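Local coordinates for protein Afp2 (Serratia entomophila, PDB 6RBN) that forms part of the helical sheath around the tube of the anti-feeding prophage, a contractile injection system, and is thought to contract to drive the tube outward, at residues S36-T41 with L63-Y68; K44-F49 with Y83-A88; F67-S72 with S167-P172. All blocks are in the same frame, centred on the assembly; numbering follows the deposited sequence.

From the N terminus, strand 30-34 runs into the loop 36-41, which contact 1 closes against 63-68, the approach to helix 66-75 and its first turn. Before that loop is closed, strand 46-49 has passed; contact 2 pairs it with 83-88 on strand 82-86, so contacts 1 and 2 cross along the chain. Contact 3 starts where contact 1 ends, sharing F67 and Y68, crosses contact 2 in turn, and reaches over 94 intervening residues to the loop 167-172 before helix 173-187. Helix 66-75 thus ties two distant loops together, while its F67 and L71 pack on L84 of contact 2, on the sheet face that carries L84.

Contact 1: S36-T41 with L63-Y68; sequences SENTNT and LEDAFY
F67 carries this contact, and its ring can be followed outward atom by atom. From CB, a chi1 of 71° sets CG between the backbone N and the carbonyl carbon and sends the ring toward the loop 36-41. CD1 and CE1 pass close to the amide of N38, which crosses the ring obliquely, with N38 ND2 3.4 Å from F67 CE1. Near CE1 the amide end of N40 sits at the ring edge. At the tip, F67 CZ meets T41 CG2 at 3.6 Å. That methyl lies over one ring face, displaced toward the rim, in a CH-pi contact with T41 CG2 3.9 Å from the F67 centroid. Here the loop after strand 30-34 folds against the start of helix 66-75, at the surface of the sheath subunit; Y34 and Y59 also pack on F67, Y59 edge-to-face. Just before the helix, D65 holds its CG anti to the backbone N (chi1 -160°), so its carboxylate faces N38 tip to tip, the two planes 78° apart, with D65 OD2 the oxygen at the N38 amide. D65 OD1 accepts a hydrogen bond of 2.7 Å from A66 N, which approaches from above the carboxylate plane. L63 and N40 meet tip to tip, the L63 methyls at the amide end of N40.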
ATOM      1  N   SER C  36     -51.446 -60.550  67.829  1.00104.28           N
ATOM      2  CA  SER C  36     -50.753 -61.794  67.512  1.00104.28           C
ATOM      3  C   SER C  36     -51.590 -63.004  67.913  1.00104.28           C
ATOM      4  O   SER C  36     -51.550 -64.046  67.250  1.00104.28           O
ATOM      5  CB  SER C  36     -49.393 -61.824  68.206  1.00104.28           C
ATOM      6  OG  SER C  36     -49.547 -61.849  69.613  1.00104.28           O
ATOM      7  N   GLU C  37     -52.358 -62.879  68.992  1.00109.08           N
ATOM      8  CA  GLU C  37     -53.291 -63.913  69.436  1.00109.08           C
ATOM      9  C   GLU C  37     -54.627 -63.775  68.707  1.00109.08           C
ATOM     10  O   GLU C  37     -55.670 -63.482  69.288  1.00109.08           O
ATOM     11  CB  GLU C  37     -53.451 -63.834  70.954  1.00109.08           C
ATOM     12  CG  GLU C  37     -54.038 -65.079  71.653  1.00109.08           C
ATOM     13  CD  GLU C  37     -55.534 -64.994  71.924  1.00109.08           C
ATOM     14  OE1 GLU C  37     -56.039 -63.870  72.142  1.00109.08           O
ATOM     15  OE2 GLU C  37     -56.204 -66.048  71.925  1.00109.08           O
ATOM     16  N   ASN C  38     -54.579 -63.902  67.388  1.00106.81           N
ATOM     17  CA  ASN C  38     -55.772 -63.890  66.559  1.00106.81           C
ATOM     18  C   ASN C  38     -55.851 -65.198  65.781  1.00106.81           C
ATOM     19  O   ASN C  38     -54.826 -65.758  65.382  1.00106.81           O
ATOM     20  CB  ASN C  38     -55.769 -62.694  65.607  1.00106.81           C
ATOM     21  CG  ASN C  38     -57.138 -62.403  65.031  1.00106.81           C
ATOM     22  OD1 ASN C  38     -58.095 -63.132  65.281  1.00106.81           O
ATOM     23  ND2 ASN C  38     -57.244 -61.318  64.280  1.00106.81           N
ATOM     24  N   THR C  39     -57.074 -65.678  65.568  1.00107.05           N
ATOM     25  CA  THR C  39     -57.280 -67.005  65.008  1.00107.05           C
ATOM     26  C   THR C  39     -57.740 -67.002  63.557  1.00107.05           C
ATOM     27  O   THR C  39     -57.540 -68.007  62.867  1.00107.05           O
ATOM     28  CB  THR C  39     -58.304 -67.774  65.847  1.00107.05           C
ATOM     29  OG1 THR C  39     -59.554 -67.075  65.824  1.00107.05           O
ATOM     30  CG2 THR C  39     -57.824 -67.888  67.284  1.00107.05           C
ATOM     31  N   ASN C  40     -58.341 -65.918  63.075  1.00104.26           N
ATOM     32  CA  ASN C  40     -58.960 -65.910  61.753  1.00104.26           C
ATOM     33  C   ASN C  40     -58.248 -64.981  60.774  1.00104.26           C
ATOM     34  O   ASN C  40     -58.892 -64.309  59.968  1.00104.26           O
ATOM     35  CB  ASN C  40     -60.447 -65.565  61.859  1.00104.26           C
ATOM     36  CG  ASN C  40     -60.709 -64.266  62.599  1.00104.26           C
ATOM     37  OD1 ASN C  40     -59.789 -63.545  62.980  1.00104.26           O
ATOM     38  ND2 ASN C  40     -61.983 -63.964  62.813  1.00104.26           N
ATOM     39  N   THR C  41     -56.922 -64.939  60.826  1.00102.17           N
ATOM     40  CA  THR C  41     -56.130 -64.218  59.843  1.00102.17           C
ATOM     41  C   THR C  41     -55.248 -65.183  59.064  1.00102.17           C
ATOM     42  O   THR C  41     -54.931 -66.280  59.532  1.00102.17           O
ATOM     43  CB  THR C  41     -55.250 -63.146  60.492  1.00102.17           C
ATOM     44  OG1 THR C  41     -54.375 -63.755  61.450  1.00102.17           O
ATOM     45  CG2 THR C  41     -56.097 -62.097  61.171  1.00102.17           C
ATOM     46  N   LEU C  63     -66.568 -60.674  59.007  1.00 93.61           N
ATOM     47  CA  LEU C  63     -66.215 -61.058  60.362  1.00 93.61           C
ATOM     48  C   LEU C  63     -66.686 -59.983  61.337  1.00 93.61           C
ATOM     49  O   LEU C  63     -67.383 -59.035  60.968  1.00 93.61           O
ATOM     50  CB  LEU C  63     -64.711 -61.292  60.466  1.00 93.61           C
ATOM     51  CG  LEU C  63     -64.163 -62.450  59.635  1.00 93.61           C
ATOM     52  CD1 LEU C  63     -62.649 -62.473  59.695  1.00 93.61           C
ATOM     53  CD2 LEU C  63     -64.738 -63.764  60.121  1.00 93.61           C
ATOM     54  N   GLU C  64     -66.301 -60.121  62.603  1.00 97.84           N
ATOM     55  CA  GLU C  64     -66.655 -59.159  63.631  1.00 97.84           C
ATOM     56  C   GLU C  64     -65.414 -58.640  64.349  1.00 97.84           C
ATOM     57  O   GLU C  64     -65.511 -57.671  65.111  1.00 97.84           O
ATOM     58  CB  GLU C  64     -67.639 -59.804  64.628  1.00 97.84           C
ATOM     59  CG  GLU C  64     -68.412 -58.853  65.542  1.00 97.84           C
ATOM     60  CD  GLU C  64     -69.364 -59.573  66.469  1.00 97.84           C
ATOM     61  OE1 GLU C  64     -69.411 -60.819  66.426  1.00 97.84           O
ATOM     62  OE2 GLU C  64     -70.071 -58.890  67.240  1.00 97.84           O
ATOM     63  N   ASP C  65     -64.246 -59.218  64.080  1.00 96.23           N
ATOM     64  CA  ASP C  65     -63.013 -58.902  64.780  1.00 96.23           C
ATOM     65  C   ASP C  65     -62.538 -57.495  64.409  1.00 96.23           C
ATOM     66  O   ASP C  65     -62.976 -56.901  63.420  1.00 96.23           O
ATOM     67  CB  ASP C  65     -61.953 -59.955  64.457  1.00 96.23           C
ATOM     68  CG  ASP C  65     -60.836 -60.005  65.484  1.00 96.23           C
ATOM     69  OD1 ASP C  65     -60.853 -59.194  66.432  1.00 96.23           O
ATOM     70  OD2 ASP C  65     -59.947 -60.870  65.347  1.00 96.23           O
ATOM     71  N   ALA C  66     -61.628 -56.961  65.229  1.00 88.64           N
ATOM     72  CA  ALA C  66     -61.282 -55.545  65.179  1.00 88.64           C
ATOM     73  C   ALA C  66     -60.494 -55.154  63.938  1.00 88.64           C
ATOM     74  O   ALA C  66     -60.490 -53.973  63.578  1.00 88.64           O
ATOM     75  CB  ALA C  66     -60.493 -55.160  66.428  1.00 88.64           C
ATOM     76  N   PHE C  67     -59.824 -56.098  63.276  1.00 90.21           N
ATOM     77  CA  PHE C  67     -59.117 -55.734  62.054  1.00 90.21           C
ATOM     78  C   PHE C  67     -60.069 -55.624  60.874  1.00 90.21           C
ATOM     79  O   PHE C  67     -59.808 -54.855  59.944  1.00 90.21           O
ATOM     80  CB  PHE C  67     -57.998 -56.741  61.749  1.00 90.21           C
ATOM     81  CG  PHE C  67     -58.483 -58.094  61.292  1.00 90.21           C
ATOM     82  CD1 PHE C  67     -58.850 -59.060  62.213  1.00 90.21           C
ATOM     83  CD2 PHE C  67     -58.519 -58.418  59.941  1.00 90.21           C
ATOM     84  CE1 PHE C  67     -59.286 -60.301  61.795  1.00 90.21           C
ATOM     85  CE2 PHE C  67     -58.956 -59.652  59.520  1.00 90.21           C
ATOM     86  CZ  PHE C  67     -59.338 -60.597  60.449  1.00 90.21           C
ATOM     87  N   TYR C  68     -61.167 -56.380  60.889  1.00 87.39           N
ATOM     88  CA  TYR C  68     -62.094 -56.361  59.766  1.00 87.39           C
ATOM     89  C   TYR C  68     -62.934 -55.094  59.764  1.00 87.39           C
ATOM     90  O   TYR C  68     -63.161 -54.499  58.707  1.00 87.39           O
ATOM     91  CB  TYR C  68     -63.001 -57.591  59.804  1.00 87.39           C
ATOM     92  CG  TYR C  68     -63.894 -57.720  58.592  1.00 87.39           C
ATOM     93  CD1 TYR C  68     -63.402 -58.237  57.403  1.00 87.39           C
ATOM     94  CD2 TYR C  68     -65.220 -57.311  58.628  1.00 87.39           C
ATOM     95  CE1 TYR C  68     -64.205 -58.356  56.293  1.00 87.39           C
ATOM     96  CE2 TYR C  68     -66.028 -57.418  57.520  1.00 87.39           C
ATOM     97  CZ  TYR C  68     -65.515 -57.943  56.354  1.00 87.39           C
ATOM     98  OH  TYR C  68     -66.317 -58.059  55.245  1.00 87.39           O
TER

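Contact 2: K44-F49 with Y83-A88; sequences KPIQVF and YLVNEA
The carbonyl oxygen of Q47 is held by two donors of unequal strength. L84 N gives it a hydrogen bond of 3.1 Å to Q47 O, lying in the carbonyl plane with a C=O...N angle of 159°, and Y83 CA adds a CA-H...O contact at 3.5 Å to the same Q47 O. The return bond, from Q47 N to L84 O, is 3.2 Å long and its donor stands above the carbonyl plane; I46 CA supplements it with a CA-H...O contact. A weak third bond runs from N86 N to P45 O. Q47 and L84 are therefore the hydrogen-bonded pair of an antiparallel bridge, flanked by the non-hydrogen-bonded pairs I46-V85 and V48-Y83. Strand 46-49 is an outermost strand of the chain's six-stranded mixed sheet, antiparallel to strand 82-86, whereas the neighbours from 82-86 onward run parallel to one another. On the face bearing I46 and V85, the two side chains lie side by side, I46 CG1 3.9 Å from V85 CG2, under helix 90-97. Next to them V48 sets both its methyls against one corner of the Y83 ring: V48 CG1 reaches Y83 CE1 in the ring plane at 3.6 Å, while V48 CG2 comes to the same atom obliquely. The opposite face, toward helix 66-75, carries L84. Q47 leaves CB in the crowded position (chi1 56°), then stays extended, so that Q47 NE2 passes L84 CD1 at 3.4 Å and goes on to hydrogen-bond Y59 OH. L84 CD1 also meets the edge of the F49 ring, 3.6 Å from F49 CE2; F49 in turn stacks edge-to-face with F55.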
ATOM      1  N   LYS C  44     -49.613 -64.936  56.927  1.00 98.04           N
ATOM      2  CA  LYS C  44     -48.684 -63.936  56.430  1.00 98.04           C
ATOM      3  C   LYS C  44     -48.566 -62.801  57.441  1.00 98.04           C
ATOM      4  O   LYS C  44     -49.595 -62.254  57.863  1.00 98.04           O
ATOM      5  CB  LYS C  44     -49.158 -63.390  55.088  1.00 98.04           C
ATOM      6  CG  LYS C  44     -49.055 -64.371  53.937  1.00 98.04           C
ATOM      7  CD  LYS C  44     -49.706 -63.826  52.673  1.00 98.04           C
ATOM      8  CE  LYS C  44     -48.711 -63.113  51.764  1.00 98.04           C
ATOM      9  NZ  LYS C  44     -48.264 -61.790  52.277  1.00 98.04           N
ATOM     10  N   PRO C  45     -47.363 -62.431  57.865  1.00 92.40           N
ATOM     11  CA  PRO C  45     -47.236 -61.364  58.864  1.00 92.40           C
ATOM     12  C   PRO C  45     -47.486 -59.978  58.292  1.00 92.40           C
ATOM     13  O   PRO C  45     -47.965 -59.097  59.006  1.00 92.40           O
ATOM     14  CB  PRO C  45     -45.792 -61.521  59.357  1.00 92.40           C
ATOM     15  CG  PRO C  45     -45.079 -62.148  58.223  1.00 92.40           C
ATOM     16  CD  PRO C  45     -46.067 -63.057  57.553  1.00 92.40           C
ATOM     17  N   ILE C  46     -47.162 -59.770  57.017  1.00 88.43           N
ATOM     18  CA  ILE C  46     -47.359 -58.492  56.337  1.00 88.43           C
ATOM     19  C   ILE C  46     -48.076 -58.774  55.025  1.00 88.43           C
ATOM     20  O   ILE C  46     -47.605 -59.588  54.223  1.00 88.43           O
ATOM     21  CB  ILE C  46     -46.029 -57.765  56.069  1.00 88.43           C
ATOM     22  CG1 ILE C  46     -45.309 -57.429  57.374  1.00 88.43           C
ATOM     23  CG2 ILE C  46     -46.269 -56.493  55.277  1.00 88.43           C
ATOM     24  CD1 ILE C  46     -43.877 -57.005  57.176  1.00 88.43           C
ATOM     25  N   GLN C  47     -49.208 -58.107  54.803  1.00 86.90           N
ATOM     26  CA  GLN C  47     -49.958 -58.274  53.569  1.00 86.90           C
ATOM     27  C   GLN C  47     -50.524 -56.936  53.117  1.00 86.90           C
ATOM     28  O   GLN C  47     -50.825 -56.061  53.931  1.00 86.90           O
ATOM     29  CB  GLN C  47     -51.059 -59.326  53.732  1.00 86.90           C
ATOM     30  CG  GLN C  47     -52.025 -59.066  54.857  1.00 86.90           C
ATOM     31  CD  GLN C  47     -52.987 -60.214  55.046  1.00 86.90           C
ATOM     32  OE1 GLN C  47     -52.995 -61.161  54.265  1.00 86.90           O
ATOM     33  NE2 GLN C  47     -53.791 -60.146  56.097  1.00 86.90           N
ATOM     34  N   VAL C  48     -50.659 -56.792  51.798  1.00 83.99           N
ATOM     35  CA  VAL C  48     -50.886 -55.513  51.138  1.00 83.99           C
ATOM     36  C   VAL C  48     -52.235 -55.559  50.436  1.00 83.99           C
ATOM     37  O   VAL C  48     -52.486 -56.462  49.632  1.00 83.99           O
ATOM     38  CB  VAL C  48     -49.769 -55.202  50.126  1.00 83.99           C
ATOM     39  CG1 VAL C  48     -50.011 -53.866  49.441  1.00 83.99           C
ATOM     40  CG2 VAL C  48     -48.405 -55.260  50.789  1.00 83.99           C
ATOM     41  N   PHE C  49     -53.082 -54.571  50.714  1.00 84.23           N
ATOM     42  CA  PHE C  49     -54.437 -54.503  50.176  1.00 84.23           C
ATOM     43  C   PHE C  49     -54.627 -53.159  49.496  1.00 84.23           C
ATOM     44  O   PHE C  49     -54.591 -52.120  50.161  1.00 84.23           O
ATOM     45  CB  PHE C  49     -55.457 -54.690  51.298  1.00 84.23           C
ATOM     46  CG  PHE C  49     -55.495 -56.079  51.853  1.00 84.23           C
ATOM     47  CD1 PHE C  49     -55.234 -57.170  51.047  1.00 84.23           C
ATOM     48  CD2 PHE C  49     -55.708 -56.287  53.200  1.00 84.23           C
ATOM     49  CE1 PHE C  49     -55.248 -58.446  51.563  1.00 84.23           C
ATOM     50  CE2 PHE C  49     -55.714 -57.559  53.719  1.00 84.23           C
ATOM     51  CZ  PHE C  49     -55.486 -58.638  52.901  1.00 84.23           C
ATOM     52  N   TYR C  83     -51.828 -51.712  54.926  1.00 79.58           N
ATOM     53  CA  TYR C  83     -51.046 -52.867  55.340  1.00 79.58           C
ATOM     54  C   TYR C  83     -51.654 -53.479  56.593  1.00 79.58           C
ATOM     55  O   TYR C  83     -51.931 -52.765  57.561  1.00 79.58           O
ATOM     56  CB  TYR C  83     -49.595 -52.461  55.618  1.00 79.58           C
ATOM     57  CG  TYR C  83     -48.808 -51.983  54.411  1.00 79.58           C
ATOM     58  CD1 TYR C  83     -49.144 -52.366  53.125  1.00 79.58           C
ATOM     59  CD2 TYR C  83     -47.747 -51.111  54.568  1.00 79.58           C
ATOM     60  CE1 TYR C  83     -48.431 -51.908  52.033  1.00 79.58           C
ATOM     61  CE2 TYR C  83     -47.030 -50.653  53.481  1.00 79.58           C
ATOM     62  CZ  TYR C  83     -47.377 -51.056  52.219  1.00 79.58           C
ATOM     63  OH  TYR C  83     -46.668 -50.605  51.134  1.00 79.58           O
ATOM     64  N   LEU C  84     -51.870 -54.792  56.572  1.00 82.95           N
ATOM     65  CA  LEU C  84     -52.132 -55.556  57.790  1.00 82.95           C
ATOM     66  C   LEU C  84     -50.832 -56.174  58.274  1.00 82.95           C
ATOM     67  O   LEU C  84     -50.294 -57.084  57.639  1.00 82.95           O
ATOM     68  CB  LEU C  84     -53.174 -56.645  57.575  1.00 82.95           C
ATOM     69  CG  LEU C  84     -54.635 -56.243  57.604  1.00 82.95           C
ATOM     70  CD1 LEU C  84     -55.499 -57.456  57.329  1.00 82.95           C
ATOM     71  CD2 LEU C  84     -54.947 -55.651  58.965  1.00 82.95           C
ATOM     72  N   VAL C  85     -50.331 -55.684  59.401  1.00 84.61           N
ATOM     73  CA  VAL C  85     -49.125 -56.199  60.029  1.00 84.61           C
ATOM     74  C   VAL C  85     -49.493 -56.618  61.445  1.00 84.61           C
ATOM     75  O   VAL C  85     -50.176 -55.870  62.149  1.00 84.61           O
ATOM     76  CB  VAL C  85     -48.002 -55.144  60.033  1.00 84.61           C
ATOM     77  CG1 VAL C  85     -46.750 -55.697  60.665  1.00 84.61           C
ATOM     78  CG2 VAL C  85     -47.720 -54.658  58.624  1.00 84.61           C
ATOM     79  N   ASN C  86     -49.077 -57.818  61.852  1.00 90.80           N
ATOM     80  CA  ASN C  86     -49.289 -58.216  63.238  1.00 90.80           C
ATOM     81  C   ASN C  86     -48.384 -57.413  64.165  1.00 90.80           C
ATOM     82  O   ASN C  86     -47.334 -56.917  63.755  1.00 90.80           O
ATOM     83  CB  ASN C  86     -49.077 -59.723  63.430  1.00 90.80           C
ATOM     84  CG  ASN C  86     -47.741 -60.212  62.923  1.00 90.80           C
ATOM     85  OD1 ASN C  86     -46.925 -59.448  62.416  1.00 90.80           O
ATOM     86  ND2 ASN C  86     -47.507 -61.509  63.067  1.00 90.80           N
ATOM     87  N   GLU C  87     -48.805 -57.301  65.429  1.00 93.95           N
ATOM     88  CA  GLU C  87     -48.219 -56.360  66.382  1.00 93.95           C
ATOM     89  C   GLU C  87     -46.750 -56.633  66.695  1.00 93.95           C
ATOM     90  O   GLU C  87     -46.054 -55.728  67.167  1.00 93.95           O
ATOM     91  CB  GLU C  87     -49.017 -56.379  67.686  1.00 93.95           C
ATOM     92  CG  GLU C  87     -48.959 -57.717  68.397  1.00 93.95           C
ATOM     93  CD  GLU C  87     -49.718 -57.743  69.702  1.00 93.95           C
ATOM     94  OE1 GLU C  87     -50.341 -56.727  70.052  1.00 93.95           O
ATOM     95  OE2 GLU C  87     -49.676 -58.784  70.388  1.00 93.95           O
ATOM     96  N   ALA C  88     -46.258 -57.845  66.442  1.00 91.64           N
ATOM     97  CA  ALA C  88     -44.862 -58.164  66.693  1.00 91.64           C
ATOM     98  C   ALA C  88     -43.956 -57.827  65.522  1.00 91.64           C
ATOM     99  O   ALA C  88     -42.758 -58.121  65.584  1.00 91.64           O
ATOM    100  CB  ALA C  88     -44.719 -59.648  67.037  1.00 91.64           C
TER

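Contact 3: F67-S72 with S167-P172; sequences FYTSLS and SGAAVP
Helix 66-75 here meets the loop that leads from strand 156-157 into helix 173-187, in a buried contact, and T69 makes most of it from the helix side. Its chi1 of 63° places OG1 between the backbone N and the carbonyl carbon and CG2 anti to the carbonyl carbon, so the two branches divide the work. T69 OG1 donates a hydrogen bond of 3.1 Å to A170 O, coming from 38° above the carbonyl plane, and also abuts P172 CD at 3.4 Å. T69 CG2 packs on the methyl of A169, 3.7 Å from A169 CB, and T69 CB faces V171 CG2. One helical position on, S70 OG lies against the P172 ring, 3.3 Å from P172 CG, while its hydrogen bond goes back one turn to A66 O. Two such hydroxyls bind carbonyls of this alpha-helix: S72 OG meets Y68 O at 3.1 Å in the carbonyl plane, on a lone pair, so that Y68 O is gripped twice, by the backbone S72 N and by this hydroxyl. The loop 167-172 belongs to the subtilisin-like sheath domain and has no regular strand of its own, although V171 makes a backbone hydrogen bond with G163. On its other sides the helix leans on the mixed sheet, with L71 touching F32 and C82, and on helix 52-58, where Y68 meets F55 and W52.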
ATOM      1  N   PHE C  67     -59.824 -56.098  63.276  1.00 90.21           N
ATOM      2  CA  PHE C  67     -59.117 -55.734  62.054  1.00 90.21           C
ATOM      3  C   PHE C  67     -60.069 -55.624  60.874  1.00 90.21           C
ATOM      4  O   PHE C  67     -59.808 -54.855  59.944  1.00 90.21           O
ATOM      5  CB  PHE C  67     -57.998 -56.741  61.749  1.00 90.21           C
ATOM      6  CG  PHE C  67     -58.483 -58.094  61.292  1.00 90.21           C
ATOM      7  CD1 PHE C  67     -58.850 -59.060  62.213  1.00 90.21           C
ATOM      8  CD2 PHE C  67     -58.519 -58.418  59.941  1.00 90.21           C
ATOM      9  CE1 PHE C  67     -59.286 -60.301  61.795  1.00 90.21           C
ATOM     10  CE2 PHE C  67     -58.956 -59.652  59.520  1.00 90.21           C
ATOM     11  CZ  PHE C  67     -59.338 -60.597  60.449  1.00 90.21           C
ATOM     12  N   TYR C  68     -61.167 -56.380  60.889  1.00 87.39           N
ATOM     13  CA  TYR C  68     -62.094 -56.361  59.766  1.00 87.39           C
ATOM     14  C   TYR C  68     -62.934 -55.094  59.764  1.00 87.39           C
ATOM     15  O   TYR C  68     -63.161 -54.499  58.707  1.00 87.39           O
ATOM     16  CB  TYR C  68     -63.001 -57.591  59.804  1.00 87.39           C
ATOM     17  CG  TYR C  68     -63.894 -57.720  58.592  1.00 87.39           C
ATOM     18  CD1 TYR C  68     -63.402 -58.237  57.403  1.00 87.39           C
ATOM     19  CD2 TYR C  68     -65.220 -57.311  58.628  1.00 87.39           C
ATOM     20  CE1 TYR C  68     -64.205 -58.356  56.293  1.00 87.39           C
ATOM     21  CE2 TYR C  68     -66.028 -57.418  57.520  1.00 87.39           C
ATOM     22  CZ  TYR C  68     -65.515 -57.943  56.354  1.00 87.39           C
ATOM     23  OH  TYR C  68     -66.317 -58.059  55.245  1.00 87.39           O
ATOM     24  N   THR C  69     -63.412 -54.675  60.936  1.00 85.17           N
ATOM     25  CA  THR C  69     -64.225 -53.470  61.017  1.00 85.17           C
ATOM     26  C   THR C  69     -63.397 -52.210  60.834  1.00 85.17           C
ATOM     27  O   THR C  69     -63.954 -51.166  60.485  1.00 85.17           O
ATOM     28  CB  THR C  69     -64.954 -53.418  62.353  1.00 85.17           C
ATOM     29  OG1 THR C  69     -63.998 -53.353  63.413  1.00 85.17           O
ATOM     30  CG2 THR C  69     -65.790 -54.657  62.531  1.00 85.17           C
ATOM     31  N   SER C  70     -62.087 -52.283  61.062  1.00 81.92           N
ATOM     32  CA  SER C  70     -61.228 -51.140  60.788  1.00 81.92           C
ATOM     33  C   SER C  70     -61.032 -50.948  59.293  1.00 81.92           C
ATOM     34  O   SER C  70     -61.056 -49.818  58.796  1.00 81.92           O
ATOM     35  CB  SER C  70     -59.885 -51.319  61.484  1.00 81.92           C
ATOM     36  OG  SER C  70     -60.050 -51.352  62.887  1.00 81.92           O
ATOM     37  N   LEU C  71     -60.843 -52.042  58.564  1.00 80.63           N
ATOM     38  CA  LEU C  71     -60.623 -51.962  57.128  1.00 80.63           C
ATOM     39  C   LEU C  71     -61.907 -51.730  56.353  1.00 80.63           C
ATOM     40  O   LEU C  71     -61.883 -51.035  55.336  1.00 80.63           O
ATOM     41  CB  LEU C  71     -59.936 -53.232  56.650  1.00 80.63           C
ATOM     42  CG  LEU C  71     -58.481 -53.223  57.088  1.00 80.63           C
ATOM     43  CD1 LEU C  71     -57.874 -54.558  56.917  1.00 80.63           C
ATOM     44  CD2 LEU C  71     -57.781 -52.253  56.206  1.00 80.63           C
ATOM     45  N   SER C  72     -63.026 -52.297  56.806  1.00 81.61           N
ATOM     46  CA  SER C  72     -64.298 -52.041  56.142  1.00 81.61           C
ATOM     47  C   SER C  72     -64.731 -50.591  56.303  1.00 81.61           C
ATOM     48  O   SER C  72     -65.392 -50.043  55.420  1.00 81.61           O
ATOM     49  CB  SER C  72     -65.373 -52.977  56.686  1.00 81.61           C
ATOM     50  OG  SER C  72     -65.642 -52.694  58.044  1.00 81.61           O
ATOM     51  N   SER C 167     -73.760 -52.843  61.249  1.00 96.09           N
ATOM     52  CA  SER C 167     -73.962 -54.283  61.271  1.00 96.09           C
ATOM     53  C   SER C 167     -73.859 -54.867  62.676  1.00 96.09           C
ATOM     54  O   SER C 167     -73.846 -56.093  62.826  1.00 96.09           O
ATOM     55  CB  SER C 167     -72.957 -54.975  60.348  1.00 96.09           C
ATOM     56  OG  SER C 167     -71.637 -54.842  60.844  1.00 96.09           O
ATOM     57  N   GLY C 168     -73.778 -54.019  63.701  1.00 93.59           N
ATOM     58  CA  GLY C 168     -73.697 -54.458  65.073  1.00 93.59           C
ATOM     59  C   GLY C 168     -72.293 -54.559  65.630  1.00 93.59           C
ATOM     60  O   GLY C 168     -72.129 -54.569  66.855  1.00 93.59           O
ATOM     61  N   ALA C 169     -71.280 -54.624  64.774  1.00 92.02           N
ATOM     62  CA  ALA C 169     -69.919 -54.858  65.223  1.00 92.02           C
ATOM     63  C   ALA C 169     -69.297 -53.573  65.770  1.00 92.02           C
ATOM     64  O   ALA C 169     -69.830 -52.473  65.612  1.00 92.02           O
ATOM     65  CB  ALA C 169     -69.078 -55.423  64.084  1.00 92.02           C
ATOM     66  N   ALA C 170     -68.145 -53.727  66.415  1.00 86.60           N
ATOM     67  CA  ALA C 170     -67.473 -52.639  67.114  1.00 86.60           C
ATOM     68  C   ALA C 170     -66.249 -52.200  66.326  1.00 86.60           C
ATOM     69  O   ALA C 170     -65.308 -52.980  66.151  1.00 86.60           O
ATOM     70  CB  ALA C 170     -67.069 -53.063  68.524  1.00 86.60           C
ATOM     71  N   VAL C 171     -66.264 -50.959  65.861  1.00 80.94           N
ATOM     72  CA  VAL C 171     -65.110 -50.395  65.156  1.00 80.94           C
ATOM     73  C   VAL C 171     -64.154 -49.801  66.188  1.00 80.94           C
ATOM     74  O   VAL C 171     -64.607 -49.084  67.094  1.00 80.94           O
ATOM     75  CB  VAL C 171     -65.560 -49.338  64.154  1.00 80.94           C
ATOM     76  CG1 VAL C 171     -64.371 -48.652  63.515  1.00 80.94           C
ATOM     77  CG2 VAL C 171     -66.388 -49.971  63.086  1.00 80.94           C
ATOM     78  N   PRO C 172     -62.859 -50.106  66.115  1.00 79.23           N
ATOM     79  CA  PRO C 172     -61.883 -49.420  66.953  1.00 79.23           C
ATOM     80  C   PRO C 172     -61.824 -47.944  66.606  1.00 79.23           C
ATOM     81  O   PRO C 172     -61.872 -47.570  65.427  1.00 79.23           O
ATOM     82  CB  PRO C 172     -60.564 -50.117  66.606  1.00 79.23           C
ATOM     83  CG  PRO C 172     -60.970 -51.439  66.107  1.00 79.23           C
ATOM     84  CD  PRO C 172     -62.254 -51.221  65.376  1.00 79.23           C
TER